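Leucine aminopeptidase 1, chloroplastic (Solanum lycopersicum, PDB 5D8N) removes N-terminal amino acids, preferably leucine, from peptides as a metal-dependent M17 aminopeptidase active as a homohexamer, and also acts as a protein-folding chaperone. Local coordinates at the interface of chains A and B. Sequence-based numbering; all coordinates share one arbitrary frame. Chains: chain A/B, Leucine aminopeptidase 1, chloroplastic.

The interface of chains A and B. Residues chain A 20, 176-179; chain B 370, 372, 376-378, 467-469.
The phenyl ring of A:Phe176 meets B:Ile370 at its root. The methyl CD1 of B:Ile370 sits on one face side there, over the CG-CB bond, 3.8 Å from CG of A:Phe176, with the side chains crossing at about a right angle. The second flat group is the carboxylate of B:Asp469. A:Ser178, though poorly ordered, offers both oxygens a donor, each on a syn lone pair. The backbone N of A:Ser178 donates a hydrogen bond to OD1 of B:Asp469 (2.8 Å), nearly straight at 168°. The hydroxyl OG of A:Ser178 donates another to OD2 of B:Asp469 (2.8 Å). From above the carboxylate plane, 46° out of it, N of B:Thr378 donates a hydrogen bond to OD2 of B:Asp469 (3.0 Å).

A chi1 of 54° sets OG1 of B:Thr378 between N of B:Asp469 and O of A:Phe176. OG1 of B:Thr378 accepts from the former and donates to O of A:Phe176 (2.7 Å), in the carbonyl plane. B:Thr378 and B:Asp469 thus hold each other, which should steady the carboxylate. A water bridges N of A:Phe176 to O of B:Val467. Apart from this, OG1 of A:Thr20 donates to O of B:Ile370 (2.6 Å) from above the carbonyl plane, and pairs with OG1 of B:Thr372 (2.7 Å).

The site joins two subunits of the homohexamer. Chain A brings loop 176-179, between helix 152-170 and strand 187-191, and A:Thr20. Chain B brings strands 370-372 and 378-380 and loop residues just before strand 470-471. The centre lies about 14 Å from B:Arg389, a predicted active-site residue.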
# COMPACT_ATOMS: atom_id res chain seq x y z
N THR A 20 -3.86 21.14 -29.56
CA THR A 20 -5.24 20.73 -29.65
C THR A 20 -6.12 21.93 -29.99
O THR A 20 -5.93 23.03 -29.48
CB THR A 20 -5.66 20.02 -28.36
OG1 THR A 20 -4.92 18.80 -28.27
CG2 THR A 20 -7.17 19.72 -28.35
N PHE A 176 -13.54 17.81 -28.83
CA PHE A 176 -12.20 17.23 -28.77
C PHE A 176 -12.06 15.85 -29.38
O PHE A 176 -11.10 15.14 -29.09
CB PHE A 176 -11.69 17.18 -27.33
CG PHE A 176 -11.89 18.46 -26.59
CD1 PHE A 176 -11.12 19.57 -26.90
CD2 PHE A 176 -12.90 18.59 -25.67
CE1 PHE A 176 -11.37 20.79 -26.32
CE2 PHE A 176 -13.14 19.81 -25.07
CZ PHE A 176 -12.40 20.92 -25.42
N ARG A 177 -12.99 15.48 -30.25
CA ARG A 177 -12.92 14.21 -30.94
C ARG A 177 -13.32 14.37 -32.40
O ARG A 177 -14.05 15.29 -32.77
CB ARG A 177 -13.76 13.13 -30.27
CG ARG A 177 -15.20 13.49 -30.00
CD ARG A 177 -15.87 12.40 -29.16
NE ARG A 177 -17.25 12.75 -28.85
CZ ARG A 177 -17.90 12.40 -27.74
NH1 ARG A 177 -17.31 11.64 -26.84
NH2 ARG A 177 -19.13 12.86 -27.54
N SER A 178 -12.65 13.58 -33.23
CA SER A 178 -12.50 13.85 -34.64
C SER A 178 -13.70 13.26 -35.33
O SER A 178 -14.06 13.68 -36.42
CB SER A 178 -11.17 13.24 -35.16
OG SER A 178 -10.03 13.65 -34.40
N GLU A 179 -14.35 12.29 -34.70
CA GLU A 179 -15.49 11.66 -35.34
C GLU A 179 -16.72 11.78 -34.45
O GLU A 179 -16.73 11.38 -33.29
CB GLU A 179 -15.20 10.20 -35.71
CG GLU A 179 -15.01 10.00 -37.22
CD GLU A 179 -13.59 9.65 -37.62
OE1 GLU A 179 -13.26 9.82 -38.81
OE2 GLU A 179 -12.82 9.16 -36.76
N ILE B 370 -5.60 16.91 -23.25
CA ILE B 370 -5.94 16.26 -24.49
C ILE B 370 -5.01 16.81 -25.55
O ILE B 370 -4.92 18.02 -25.75
CB ILE B 370 -7.39 16.55 -24.91
CG1 ILE B 370 -8.37 15.91 -23.94
CG2 ILE B 370 -7.64 16.01 -26.31
CD1 ILE B 370 -9.80 16.34 -24.17
N THR B 372 -3.00 16.36 -29.49
CA THR B 372 -3.38 16.00 -30.85
C THR B 372 -2.14 15.56 -31.63
O THR B 372 -1.20 16.34 -31.85
CB THR B 372 -4.06 17.20 -31.54
OG1 THR B 372 -5.16 17.65 -30.73
CG2 THR B 372 -4.59 16.84 -32.92
N GLY B 376 -3.93 13.99 -36.64
CA GLY B 376 -5.20 14.61 -36.27
C GLY B 376 -5.91 13.91 -35.12
O GLY B 376 -6.94 14.40 -34.69
N LYS B 377 -5.49 12.70 -34.71
CA LYS B 377 -6.23 12.00 -33.64
C LYS B 377 -5.92 12.60 -32.28
O LYS B 377 -4.82 13.00 -32.02
CB LYS B 377 -5.91 10.51 -33.61
CG LYS B 377 -6.35 9.83 -34.91
CD LYS B 377 -6.16 8.34 -34.83
CE LYS B 377 -6.54 7.71 -36.17
NZ LYS B 377 -6.31 6.24 -36.13
N THR B 378 -6.93 12.67 -31.42
CA THR B 378 -6.79 13.26 -30.10
C THR B 378 -6.63 12.17 -29.05
O THR B 378 -7.26 11.11 -29.13
CB THR B 378 -8.01 14.13 -29.76
OG1 THR B 378 -9.22 13.38 -29.92
CG2 THR B 378 -8.06 15.36 -30.71
N VAL B 467 -14.28 12.07 -23.97
CA VAL B 467 -14.07 13.38 -24.58
C VAL B 467 -13.17 13.39 -25.83
O VAL B 467 -13.39 14.16 -26.76
CB VAL B 467 -13.53 14.40 -23.56
CG1 VAL B 467 -14.60 14.79 -22.55
CG2 VAL B 467 -12.33 13.84 -22.80
N ALA B 468 -12.15 12.54 -25.85
CA ALA B 468 -11.19 12.49 -26.95
C ALA B 468 -11.40 11.24 -27.80
O ALA B 468 -12.30 10.46 -27.54
CB ALA B 468 -9.76 12.54 -26.42
N ASP B 469 -10.59 11.07 -28.84
CA ASP B 469 -10.64 9.86 -29.66
C ASP B 469 -10.22 8.60 -28.91
O ASP B 469 -10.75 7.53 -29.17
CB ASP B 469 -9.76 9.99 -30.90
CG ASP B 469 -10.21 11.10 -31.84
OD1 ASP B 469 -11.41 11.45 -31.85
OD2 ASP B 469 -9.37 11.56 -32.65
O HOH W 1 -15.16 16.12 -27.22